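Local coordinates for Ice-binding protein isoform1a (Antarctomyces psychrotrophicus, PDB 7BWX), which binds ice as an antifreeze protein of an Antarctic fungus, apparently fine-tuned to specific water molecules of the ice prism planes, at residues A14-L20 against G189-A193; A181-I187 against T198-V204; G38-I44 against L56-D60; S124-L130 against N152-G158. The protein carries 1 engineered substitution. One frame throughout, in Å; residues are numbered along the deposited sequence.

How the contacts relate
All four contacts join neighbouring parallel strands of one right-handed beta-solenoid, and all reach the same curled sheet. Contact 1 touches contacts 2 and 3, each centred about 13 Å away. It ties the N-terminal coil to strand 186-192, late in the chain, whose first residues belong to contact 2 and whose later ones to contact 1; L191 CD1 packs on L199 CD2 at 3.9 Å. Toward contact 3, A19 O lies 3.0 Å from G38 N. Contact 4 lies across the chain's centre from contacts 2 and 3, its nearest atoms about 7 Å from contact 1. Contacts 3 and 4 nest inside the loop closed by contact 1, whereas contacts 1 and 2 interleave along the chain.

Contact 1: A14-L20 against G189-A193; sequences ASSFGAL and GALLA
Residues A14-L20 start as a short turn, with F17 N bonded to A14 O at 3.1 Å, bend at G18 and then run extended through A19 and L20, parallel to A190-L192. The register pairs A19 with L191 and L20 with L192, CA to CA 4.8 and 4.9 Å. Three backbone bonds zip the strands: L191 N to G18 O at 2.8 Å, L20 N to L191 O at 3.0 Å and A193 N to L20 O at 2.9 Å. Other groups find partners in neighbouring coils: A19 with G38, A190 with G171, S16 OG with D36 OD2; L192 O has a weak bond from R71 of helix 61-79. A19 and L191 lie on one face. On the other, L20 (chi1 t) and L192 (chi1 m) pack together, L20 CB 3.8 Å from L192 CD2, with L192 CD2 also 4.2 Å from F17 CB and L192 CD1 4.2 Å from A14 CB; F17 and L20 abut helix 61-79. This is parallel strand pairing between coils of the right-handed beta-solenoid, far apart in sequence. Chemically, strand order in the sheet is set by backbone bonds, with buried apolar side chains packed on the face carrying L20 and L192.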
loop_
_atom_site.group_PDB
_atom_site.type_symbol
_atom_site.label_atom_id
_atom_site.label_comp_id
_atom_site.label_asym_id
_atom_site.label_seq_id
_atom_site.Cartn_x
_atom_site.Cartn_y
_atom_site.Cartn_z
ATOM N N ALA A 14 7.041 6.828 8.731
ATOM C CA ALA A 14 6.709 5.623 7.917
ATOM C C ALA A 14 7.107 5.841 6.445
ATOM O O ALA A 14 7.105 4.865 5.682
ATOM C CB ALA A 14 5.248 5.284 8.043
ATOM N N SER A 15 7.438 7.073 6.034
ATOM C CA SER A 15 7.581 7.417 4.592
ATOM C C SER A 15 8.752 6.669 3.933
ATOM O O SER A 15 8.697 6.506 2.716
ATOM C CB SER A 15 7.714 8.922 4.396
ATOM O OG SER A 15 9.020 9.289 4.819
ATOM N N SER A 16 9.739 6.179 4.682
ATOM C CA SER A 16 10.911 5.475 4.128
ATOM C C SER A 16 10.727 3.946 4.089
ATOM O O SER A 16 11.648 3.244 3.561
ATOM C CB SER A 16 12.112 5.881 4.895
ATOM O OG SER A 16 12.059 5.362 6.224
ATOM N N PHE A 17 9.600 3.429 4.576
ATOM C CA PHE A 17 9.390 1.963 4.734
ATOM C C PHE A 17 8.746 1.358 3.496
ATOM O O PHE A 17 7.707 1.866 3.053
ATOM C CB PHE A 17 8.562 1.651 5.993
ATOM C CG PHE A 17 9.362 1.789 7.268
ATOM C CD1 PHE A 17 9.657 3.044 7.800
ATOM C CD2 PHE A 17 9.904 0.672 7.859
ATOM C CE1 PHE A 17 10.458 3.170 8.921
ATOM C CE2 PHE A 17 10.669 0.789 9.006
ATOM C CZ PHE A 17 10.946 2.029 9.534
ATOM N N GLY A 18 9.300 0.247 3.019
ATOM C CA GLY A 18 8.624 -0.596 2.017
ATOM C C GLY A 18 7.645 -1.558 2.653
ATOM O O GLY A 18 6.643 -1.884 2.010
ATOM N N ALA A 19 7.957 -2.017 3.869
ATOM C CA ALA A 19 7.119 -2.957 4.637
ATOM C C ALA A 19 7.258 -2.578 6.111
ATOM O O ALA A 19 8.401 -2.500 6.664
ATOM C CB ALA A 19 7.506 -4.377 4.388
ATOM N N LEU A 20 6.119 -2.360 6.727
ATOM C CA LEU A 20 6.039 -2.025 8.164
ATOM C C LEU A 20 4.847 -2.778 8.744
ATOM O O LEU A 20 3.728 -2.720 8.165
ATOM C CB LEU A 20 5.885 -0.517 8.302
ATOM C CG LEU A 20 5.738 -0.018 9.721
ATOM C CD1 LEU A 20 7.024 -0.248 10.480
ATOM C CD2 LEU A 20 5.336 1.453 9.662
ATOM N N GLY A 189 5.671 1.767 -4.162
ATOM C CA GLY A 189 4.938 2.326 -3.012
ATOM C C GLY A 189 5.385 1.639 -1.754
ATOM O O GLY A 189 6.616 1.434 -1.581
ATOM N N ALA A 190 4.444 1.242 -0.919
ATOM C CA ALA A 190 4.758 0.760 0.443
ATOM C C ALA A 190 3.627 -0.101 0.965
ATOM O O ALA A 190 2.491 0.106 0.531
ATOM C CB ALA A 190 5.017 1.945 1.324
ATOM N N LEU A 191 3.961 -1.058 1.831
ATOM C CA LEU A 191 3.003 -1.950 2.499
ATOM C C LEU A 191 3.030 -1.650 4.003
ATOM O O LEU A 191 4.006 -2.058 4.660
ATOM C CB LEU A 191 3.357 -3.410 2.197
ATOM C CG LEU A 191 3.471 -3.744 0.712
ATOM C CD1 LEU A 191 3.837 -5.184 0.534
ATOM C CD2 LEU A 191 2.219 -3.412 -0.069
ATOM N N LEU A 192 2.043 -0.881 4.499
ATOM C CA LEU A 192 1.993 -0.423 5.906
ATOM C C LEU A 192 0.794 -1.087 6.582
ATOM O O LEU A 192 -0.374 -0.632 6.403
ATOM C CB LEU A 192 1.893 1.108 5.915
ATOM C CG LEU A 192 2.940 1.865 5.114
ATOM C CD1 LEU A 192 2.752 3.344 5.279
ATOM C CD2 LEU A 192 4.361 1.514 5.507
ATOM N N ALA A 193 1.053 -2.205 7.249
ATOM C CA ALA A 193 0.031 -3.123 7.788
ATOM C C ALA A 193 -0.254 -2.794 9.246
ATOM O O ALA A 193 0.647 -2.254 9.912
ATOM C CB ALA A 193 0.442 -4.553 7.678
#

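Contact 2: A181-I187 against T198-V204; sequences AQTGATI and TLDSNTV
N202 tucks its amide beneath the type II turn Q182-A185 of the preceding coil: ND2 donates to Q182 O at 2.9 Å and A185 O at 3.0 Å, while OD1 accepts from D200 N at 2.7 Å. Its chi1 is m and chi2 113°. G184 is third in the turn with phi 83°, and its N donates to D200 O at 3.1 Å; A185 N closes the turn on Q182 O at 2.9 Å. These are stacked corners of successive coils of the right-handed beta-helix, with an asparagine filling hydrogen-bonding positions inside the bend. Before the corner, A181 N meets T198 O at 2.9 Å, and water 1 links A181 O and T198 OG1, 2.7 Å from each. Beyond it the strands run parallel, T186 opposite T203 and I187 opposite V204 (CA-CA 4.8 and 4.7 Å), with I187 N to T203 O at 2.9 Å. I187 CD1 packs on V204 CG2 at 4.1 Å. T183 OG1 donates to D200 OD2 at 2.8 Å.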
loop_
_atom_site.group_PDB
_atom_site.type_symbol
_atom_site.label_atom_id
_atom_site.label_comp_id
_atom_site.label_asym_id
_atom_site.label_seq_id
_atom_site.Cartn_x
_atom_site.Cartn_y
_atom_site.Cartn_z
ATOM N N ALA A 181 1.032 -10.109 -0.035
ATOM C CA ALA A 181 1.489 -9.986 -1.424
ATOM C C ALA A 181 1.785 -11.402 -1.916
ATOM O O ALA A 181 2.707 -12.067 -1.409
ATOM C CB ALA A 181 2.639 -9.029 -1.463
ATOM N N GLN A 182 0.982 -11.872 -2.850
ATOM C CA GLN A 182 1.133 -13.228 -3.415
ATOM C C GLN A 182 2.280 -13.248 -4.441
ATOM O O GLN A 182 2.820 -12.177 -4.806
ATOM C CB GLN A 182 -0.197 -13.693 -4.003
ATOM C CG GLN A 182 -1.259 -13.871 -2.921
ATOM C CD GLN A 182 -2.603 -14.300 -3.454
ATOM O OE1 GLN A 182 -2.932 -14.146 -4.617
ATOM N NE2 GLN A 182 -3.394 -14.874 -2.568
ATOM N N THR A 183 2.671 -14.465 -4.815
ATOM C CA THR A 183 3.848 -14.758 -5.655
ATOM C C THR A 183 3.971 -13.725 -6.766
ATOM O O THR A 183 3.104 -13.616 -7.619
ATOM C CB THR A 183 3.772 -16.168 -6.269
ATOM O OG1 THR A 183 3.362 -17.053 -5.227
ATOM C CG2 THR A 183 5.105 -16.621 -6.820
ATOM N N GLY A 184 5.078 -13.025 -6.755
ATOM C CA GLY A 184 5.516 -12.209 -7.887
ATOM C C GLY A 184 4.856 -10.864 -7.897
ATOM O O GLY A 184 5.186 -10.093 -8.824
ATOM N N ALA A 185 3.950 -10.557 -6.962
ATOM C CA ALA A 185 3.364 -9.196 -6.950
ATOM C C ALA A 185 4.467 -8.146 -6.799
ATOM O O ALA A 185 5.441 -8.349 -6.025
ATOM C CB ALA A 185 2.303 -9.071 -5.887
ATOM N N THR A 186 4.294 -7.008 -7.459
ATOM C CA THR A 186 5.258 -5.896 -7.436
ATOM C C THR A 186 4.518 -4.645 -7.002
ATOM O O THR A 186 3.295 -4.489 -7.309
ATOM C CB THR A 186 5.994 -5.745 -8.779
ATOM O OG1 THR A 186 5.056 -5.447 -9.810
ATOM C CG2 THR A 186 6.773 -6.999 -9.131
ATOM N N ILE A 187 5.241 -3.785 -6.305
ATOM C CA ILE A 187 4.686 -2.545 -5.724
ATOM C C ILE A 187 5.732 -1.443 -5.884
ATOM O O ILE A 187 6.884 -1.609 -5.461
ATOM C CB ILE A 187 4.275 -2.762 -4.237
ATOM C CG1 ILE A 187 3.200 -3.827 -4.082
ATOM C CG2 ILE A 187 3.805 -1.450 -3.624
ATOM C CD1 ILE A 187 3.732 -5.216 -3.790
ATOM N N THR A 198 2.648 -10.542 4.751
ATOM C CA THR A 198 3.183 -11.798 4.165
ATOM C C THR A 198 3.645 -11.508 2.743
ATOM O O THR A 198 2.944 -10.734 2.011
ATOM C CB THR A 198 2.204 -12.965 4.180
ATOM O OG1 THR A 198 1.127 -12.720 3.274
ATOM C CG2 THR A 198 1.662 -13.198 5.576
ATOM N N LEU A 199 4.813 -12.045 2.405
ATOM C CA LEU A 199 5.436 -11.796 1.086
ATOM C C LEU A 199 5.785 -13.136 0.451
ATOM O O LEU A 199 6.161 -14.079 1.161
ATOM C CB LEU A 199 6.666 -10.942 1.262
ATOM C CG LEU A 199 6.481 -9.589 1.959
ATOM C CD1 LEU A 199 7.840 -9.050 2.328
ATOM C CD2 LEU A 199 5.733 -8.602 1.093
ATOM N N ASP A 200 5.740 -13.178 -0.878
ATOM C CA ASP A 200 6.240 -14.334 -1.643
ATOM C C ASP A 200 6.847 -13.788 -2.952
ATOM O O ASP A 200 6.068 -13.406 -3.830
ATOM C CB ASP A 200 5.112 -15.338 -1.859
ATOM C CG ASP A 200 5.569 -16.571 -2.660
ATOM O OD1 ASP A 200 6.726 -16.614 -3.121
ATOM O OD2 ASP A 200 4.767 -17.462 -2.833
ATOM N N SER A 201 8.172 -13.747 -3.046
ATOM C CA SER A 201 8.914 -13.369 -4.262
ATOM C C SER A 201 8.390 -12.049 -4.772
ATOM O O SER A 201 8.144 -11.917 -5.996
ATOM C CB SER A 201 8.768 -14.475 -5.287
ATOM O OG SER A 201 9.037 -15.709 -4.622
ATOM N N ASN A 202 8.348 -11.046 -3.902
ATOM C CA ASN A 202 7.816 -9.726 -4.299
ATOM C C ASN A 202 8.944 -8.738 -4.527
ATOM O O ASN A 202 10.086 -8.938 -4.063
ATOM C CB ASN A 202 6.862 -9.145 -3.261
ATOM C CG ASN A 202 5.790 -10.139 -2.926
ATOM O OD1 ASN A 202 5.744 -10.637 -1.800
ATOM N ND2 ASN A 202 4.936 -10.402 -3.895
ATOM N N THR A 203 8.622 -7.647 -5.199
ATOM C CA THR A 203 9.517 -6.476 -5.242
ATOM C C THR A 203 8.712 -5.277 -4.792
ATOM O O THR A 203 7.669 -5.011 -5.376
ATOM C CB THR A 203 10.101 -6.197 -6.634
ATOM O OG1 THR A 203 10.684 -7.424 -7.031
ATOM C CG2 THR A 203 11.135 -5.088 -6.618
ATOM N N VAL A 204 9.205 -4.577 -3.803
ATOM C CA VAL A 204 8.583 -3.351 -3.276
ATOM C C VAL A 204 9.635 -2.265 -3.331
ATOM O O VAL A 204 10.735 -2.416 -2.710
ATOM C CB VAL A 204 8.095 -3.548 -1.828
ATOM C CG1 VAL A 204 7.444 -2.261 -1.327
ATOM C CG2 VAL A 204 7.222 -4.763 -1.699
HETATM O O HOH W 1 2.010 -13.517 0.801
#

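Contact 3: G38-I44 against L56-D60; sequences GTTGTSI and LHIND
The contact belongs to an end of the solenoid, where strand 56-58 lies beside strand 36-39 and the chain then enters helix 61-79. The two strands run parallel, G38 opposite H57 and T39 opposite I58, CA to CA 4.6 and 5.1 Å. T39 N to H57 O is a weak hydrogen bond of 3.3 Å, followed by N59 N to T39 O at 3.1 Å. G38 CA comes within 3.0 Å of H57 O, so a CB there would clash. After T39 the chain doubles round in an ST turn: T39 OG1 (chi1 p) accepts from G41 N at 3.1 Å and donates to T42 O at 2.6 Å, with G41 at phi 134°, psi -33°, and its CA 3.4 Å from N59 CB. The loop brings I44 over the strand, its CD1 4.0 Å from L56 CD1 and its CG1 4.2 Å from I58 CD1, while I58 CG2 sits 3.4 Å from T39 OG1. N59 adopts left-handed angles (61°/61°) that lift the chain out of the strand. D60 then serves as N-cap of helix 61-79, and its OD2 accepts from H57 ND1 at 2.7 Å. H57 itself touches T62 and S63 of that helix.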
loop_
_atom_site.group_PDB
_atom_site.type_symbol
_atom_site.label_atom_id
_atom_site.label_comp_id
_atom_site.label_asym_id
_atom_site.label_seq_id
_atom_site.Cartn_x
_atom_site.Cartn_y
_atom_site.Cartn_z
ATOM N N GLY A 38 10.335 -2.747 8.974
ATOM C CA GLY A 38 10.286 -2.754 10.436
ATOM C C GLY A 38 9.077 -3.443 11.006
ATOM O O GLY A 38 8.080 -3.665 10.315
ATOM N N THR A 39 9.179 -3.690 12.303
ATOM C CA THR A 39 8.112 -4.220 13.142
ATOM C C THR A 39 8.206 -3.506 14.495
ATOM O O THR A 39 9.207 -2.839 14.735
ATOM C CB THR A 39 8.294 -5.723 13.361
ATOM O OG1 THR A 39 9.351 -5.937 14.309
ATOM C CG2 THR A 39 8.646 -6.469 12.104
ATOM N N THR A 40 7.241 -3.744 15.364
ATOM C CA THR A 40 7.258 -3.191 16.730
ATOM C C THR A 40 7.800 -4.231 17.714
ATOM O O THR A 40 7.542 -4.079 18.920
ATOM C CB THR A 40 5.880 -2.622 17.062
ATOM O OG1 THR A 40 4.873 -3.617 16.911
ATOM C CG2 THR A 40 5.554 -1.436 16.180
ATOM N N GLY A 41 8.647 -5.154 17.276
ATOM C CA GLY A 41 9.250 -6.150 18.196
ATOM C C GLY A 41 9.201 -7.570 17.647
ATOM O O GLY A 41 10.109 -8.371 17.934
ATOM N N THR A 42 8.174 -7.918 16.901
ATOM C CA THR A 42 8.073 -9.256 16.292
ATOM C C THR A 42 9.244 -9.467 15.315
ATOM O O THR A 42 9.566 -8.559 14.544
ATOM C CB THR A 42 6.718 -9.382 15.589
ATOM O OG1 THR A 42 5.707 -9.100 16.567
ATOM C CG2 THR A 42 6.532 -10.733 14.949
ATOM N N SER A 43 9.832 -10.655 15.318
ATOM C CA SER A 43 10.941 -11.039 14.428
ATOM C C SER A 43 10.405 -11.162 12.997
ATOM O O SER A 43 9.167 -11.345 12.806
ATOM C CB SER A 43 11.570 -12.321 14.897
ATOM O OG SER A 43 10.670 -13.376 14.634
ATOM N N ILE A 44 11.272 -10.931 12.029
ATOM C CA ILE A 44 10.917 -11.140 10.596
ATOM C C ILE A 44 11.404 -12.531 10.241
ATOM O O ILE A 44 12.405 -12.961 10.846
ATOM C CB ILE A 44 11.542 -10.041 9.728
ATOM C CG1 ILE A 44 13.069 -10.104 9.792
ATOM C CG2 ILE A 44 11.025 -8.684 10.190
ATOM C CD1 ILE A 44 13.782 -9.378 8.669
ATOM N N LEU A 56 16.847 -1.929 8.381
ATOM C CA LEU A 56 15.960 -2.791 9.177
ATOM C C LEU A 56 15.759 -2.101 10.527
ATOM O O LEU A 56 16.730 -1.666 11.148
ATOM C CB LEU A 56 16.652 -4.147 9.235
ATOM C CG LEU A 56 15.851 -5.329 9.717
ATOM C CD1 LEU A 56 14.496 -5.454 9.018
ATOM C CD2 LEU A 56 16.682 -6.588 9.527
ATOM N N HIS A 57 14.526 -1.899 10.945
ATOM C CA HIS A 57 14.211 -1.270 12.243
ATOM C C HIS A 57 13.268 -2.207 12.979
ATOM O O HIS A 57 12.051 -2.109 12.781
ATOM C CB HIS A 57 13.600 0.112 12.040
ATOM C CG HIS A 57 14.539 1.126 11.482
ATOM N ND1 HIS A 57 15.488 1.737 12.278
ATOM C CD2 HIS A 57 14.606 1.711 10.247
ATOM C CE1 HIS A 57 16.172 2.613 11.551
ATOM N NE2 HIS A 57 15.638 2.633 10.292
ATOM N N ILE A 58 13.825 -3.150 13.718
ATOM C CA ILE A 58 12.995 -4.066 14.543
ATOM C C ILE A 58 12.980 -3.508 15.963
ATOM O O ILE A 58 13.971 -3.676 16.752
ATOM C CB ILE A 58 13.479 -5.509 14.455
ATOM C CG1 ILE A 58 13.609 -5.959 12.993
ATOM C CG2 ILE A 58 12.559 -6.401 15.251
ATOM C CD1 ILE A 58 14.165 -7.340 12.813
ATOM N N ASN A 59 11.901 -2.839 16.277
ATOM C CA ASN A 59 11.600 -2.364 17.634
ATOM C C ASN A 59 12.670 -1.391 18.112
ATOM O O ASN A 59 13.296 -1.642 19.169
ATOM C CB ASN A 59 11.402 -3.526 18.595
ATOM C CG ASN A 59 10.705 -3.017 19.851
ATOM O OD1 ASN A 59 10.029 -1.985 19.798
ATOM N ND2 ASN A 59 10.837 -3.736 20.951
ATOM N N ASP A 60 12.849 -0.267 17.409
ATOM C CA ASP A 60 13.682 0.850 17.908
ATOM C C ASP A 60 12.800 2.114 17.889
ATOM O O ASP A 60 11.585 2.001 17.568
ATOM C CB ASP A 60 14.983 0.933 17.112
ATOM C CG ASP A 60 14.777 1.123 15.603
ATOM O OD1 ASP A 60 13.638 1.489 15.186
ATOM O OD2 ASP A 60 15.746 0.908 14.859
#

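Contact 4: S124-L130 against N152-G158; sequences SVWVFQL and NVFWIVG
Strands 126-130 and 153-157 run parallel, their axes 4.7 Å apart at closest and their N-to-C directions 9° apart, with W126 opposite V153 through to L130 opposite V157. The backbone bonds run without a break: W126 N to N152 O (2.9 Å), F154 N to W126 O (2.8 Å), F128 N to F154 O (2.8 Å), I156 N to F128 O (2.8 Å), L130 N to I156 O (2.9 Å) and G158 N to L130 O (2.7 Å). On one face F128 and W155 (both chi1 m) form an offset stack, ring centroids 4.3 Å apart and planes at 10°, with W126 CE3 3.7 Å from V153 CG2. On the other, V127 CG1 meets I156 CG1 at 3.7 Å. The aromatic stack of F128 on W155, in register on successive coils, is characteristic of beta-solenoids. The face carrying W126, F128 and W155 packs on L114 and L116 of strand 113-117; strands 100-104 and 172-175 continue the sheet, and Q129 NE2 reaches G77 O of helix 61-79.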
loop_
_atom_site.group_PDB
_atom_site.type_symbol
_atom_site.label_atom_id
_atom_site.label_comp_id
_atom_site.label_asym_id
_atom_site.label_seq_id
_atom_site.Cartn_x
_atom_site.Cartn_y
_atom_site.Cartn_z
ATOM N N SER A 124 -1.700 16.130 -7.886
ATOM C CA SER A 124 -2.911 15.270 -7.797
ATOM C C SER A 124 -2.752 14.266 -6.633
ATOM O O SER A 124 -1.711 13.619 -6.580
ATOM C CB SER A 124 -3.124 14.524 -9.098
ATOM O OG SER A 124 -3.728 15.353 -10.094
ATOM N N VAL A 125 -3.779 14.102 -5.794
ATOM C CA VAL A 125 -3.790 13.068 -4.723
ATOM C C VAL A 125 -4.985 12.153 -4.914
ATOM O O VAL A 125 -6.095 12.638 -5.285
ATOM C CB VAL A 125 -3.758 13.728 -3.331
ATOM C CG1 VAL A 125 -4.007 12.708 -2.241
ATOM C CG2 VAL A 125 -2.446 14.443 -3.110
ATOM N N TRP A 126 -4.763 10.844 -4.700
ATOM C CA TRP A 126 -5.807 9.809 -4.653
ATOM C C TRP A 126 -5.827 9.189 -3.251
ATOM O O TRP A 126 -4.777 8.705 -2.762
ATOM C CB TRP A 126 -5.623 8.715 -5.685
ATOM C CG TRP A 126 -5.736 9.154 -7.106
ATOM C CD1 TRP A 126 -6.792 9.002 -7.959
ATOM C CD2 TRP A 126 -4.715 9.836 -7.835
ATOM N NE1 TRP A 126 -6.483 9.546 -9.177
ATOM C CE2 TRP A 126 -5.205 10.043 -9.135
ATOM C CE3 TRP A 126 -3.444 10.268 -7.512
ATOM C CZ2 TRP A 126 -4.450 10.711 -10.100
ATOM C CZ3 TRP A 126 -2.687 10.900 -8.467
ATOM C CH2 TRP A 126 -3.190 11.125 -9.741
ATOM N N VAL A 127 -7.001 9.161 -2.650
ATOM C CA VAL A 127 -7.239 8.405 -1.393
ATOM C C VAL A 127 -8.407 7.480 -1.678
ATOM O O VAL A 127 -9.525 7.976 -1.914
ATOM C CB VAL A 127 -7.501 9.307 -0.178
ATOM C CG1 VAL A 127 -7.688 8.441 1.048
ATOM C CG2 VAL A 127 -6.436 10.334 0.028
ATOM N N PHE A 128 -8.141 6.182 -1.707
ATOM C CA PHE A 128 -9.162 5.149 -1.819
ATOM C C PHE A 128 -9.546 4.726 -0.413
ATOM O O PHE A 128 -8.755 4.052 0.242
ATOM C CB PHE A 128 -8.670 4.038 -2.724
ATOM C CG PHE A 128 -8.530 4.495 -4.157
ATOM C CD1 PHE A 128 -9.603 4.422 -5.033
ATOM C CD2 PHE A 128 -7.321 4.968 -4.628
ATOM C CE1 PHE A 128 -9.484 4.873 -6.346
ATOM C CE2 PHE A 128 -7.174 5.379 -5.945
ATOM C CZ PHE A 128 -8.267 5.336 -6.802
ATOM N N GLN A 129 -10.789 5.030 -0.049
ATOM C CA GLN A 129 -11.379 4.676 1.265
ATOM C C GLN A 129 -12.132 3.378 1.054
ATOM O O GLN A 129 -13.323 3.431 0.600
ATOM C CB GLN A 129 -12.269 5.800 1.806
ATOM C CG GLN A 129 -11.556 7.128 1.944
ATOM C CD GLN A 129 -12.503 8.187 2.448
ATOM O OE1 GLN A 129 -13.610 8.327 1.916
ATOM N NE2 GLN A 129 -12.073 8.952 3.441
ATOM N N LEU A 130 -11.458 2.253 1.273
ATOM C CA LEU A 130 -12.030 0.909 1.063
ATOM C C LEU A 130 -12.512 0.391 2.419
ATOM O O LEU A 130 -11.700 0.126 3.292
ATOM C CB LEU A 130 -10.985 0.013 0.400
ATOM C CG LEU A 130 -10.294 0.616 -0.825
ATOM C CD1 LEU A 130 -9.323 -0.358 -1.468
ATOM C CD2 LEU A 130 -11.298 1.090 -1.870
ATOM N N ASN A 152 1.648 9.842 -4.226
ATOM C CA ASN A 152 0.437 10.653 -3.937
ATOM C C ASN A 152 -0.817 9.791 -4.032
ATOM O O ASN A 152 -1.933 10.365 -4.051
ATOM C CB ASN A 152 0.317 11.864 -4.877
ATOM C CG ASN A 152 1.343 12.951 -4.617
ATOM O OD1 ASN A 152 1.984 12.996 -3.577
ATOM N ND2 ASN A 152 1.429 13.888 -5.541
ATOM N N VAL A 153 -0.656 8.464 -3.974
ATOM C CA VAL A 153 -1.747 7.484 -4.038
ATOM C C VAL A 153 -1.778 6.727 -2.719
ATOM O O VAL A 153 -0.717 6.241 -2.316
ATOM C CB VAL A 153 -1.497 6.545 -5.226
ATOM C CG1 VAL A 153 -2.529 5.453 -5.259
ATOM C CG2 VAL A 153 -1.453 7.326 -6.531
ATOM N N PHE A 154 -2.938 6.668 -2.074
ATOM C CA PHE A 154 -3.151 6.026 -0.751
ATOM C C PHE A 154 -4.318 5.058 -0.862
ATOM O O PHE A 154 -5.458 5.469 -1.222
ATOM C CB PHE A 154 -3.411 7.115 0.293
ATOM C CG PHE A 154 -2.286 8.106 0.369
ATOM C CD1 PHE A 154 -1.196 7.860 1.186
ATOM C CD2 PHE A 154 -2.309 9.263 -0.383
ATOM C CE1 PHE A 154 -0.141 8.756 1.260
ATOM C CE2 PHE A 154 -1.241 10.148 -0.327
ATOM C CZ PHE A 154 -0.164 9.898 0.497
ATOM N N TRP A 155 -4.035 3.799 -0.592
ATOM C CA TRP A 155 -5.018 2.710 -0.496
ATOM C C TRP A 155 -5.324 2.490 0.996
ATOM O O TRP A 155 -4.477 1.930 1.701
ATOM C CB TRP A 155 -4.472 1.435 -1.132
ATOM C CG TRP A 155 -4.093 1.641 -2.557
ATOM C CD1 TRP A 155 -2.856 1.940 -3.074
ATOM C CD2 TRP A 155 -5.011 1.679 -3.654
ATOM N NE1 TRP A 155 -2.946 2.095 -4.432
ATOM C CE2 TRP A 155 -4.252 1.929 -4.817
ATOM C CE3 TRP A 155 -6.379 1.418 -3.764
ATOM C CZ2 TRP A 155 -4.848 2.019 -6.075
ATOM C CZ3 TRP A 155 -6.971 1.538 -4.997
ATOM C CH2 TRP A 155 -6.210 1.849 -6.132
ATOM N N ILE A 156 -6.416 3.053 1.478
ATOM C CA ILE A 156 -6.800 2.987 2.917
ATOM C C ILE A 156 -7.711 1.784 3.058
ATOM O O ILE A 156 -8.927 1.846 2.641
ATOM C CB ILE A 156 -7.442 4.295 3.404
ATOM C CG1 ILE A 156 -6.616 5.520 3.042
ATOM C CG2 ILE A 156 -7.704 4.209 4.900
ATOM C CD1 ILE A 156 -5.222 5.520 3.589
ATOM N N VAL A 157 -7.116 0.658 3.434
ATOM C CA VAL A 157 -7.810 -0.648 3.408
ATOM C C VAL A 157 -8.398 -0.913 4.806
ATOM O O VAL A 157 -7.602 -1.125 5.783
ATOM C CB VAL A 157 -6.854 -1.740 2.946
ATOM C CG1 VAL A 157 -7.518 -3.101 2.959
ATOM C CG2 VAL A 157 -6.283 -1.440 1.549
ATOM N N GLY A 158 -9.732 -0.957 4.874
ATOM C CA GLY A 158 -10.507 -0.990 6.127
ATOM C C GLY A 158 -10.293 -2.277 6.898
ATOM O O GLY A 158 -10.333 -2.216 8.144
HETATM O O HOH W 2 0.232 12.929 -8.479
#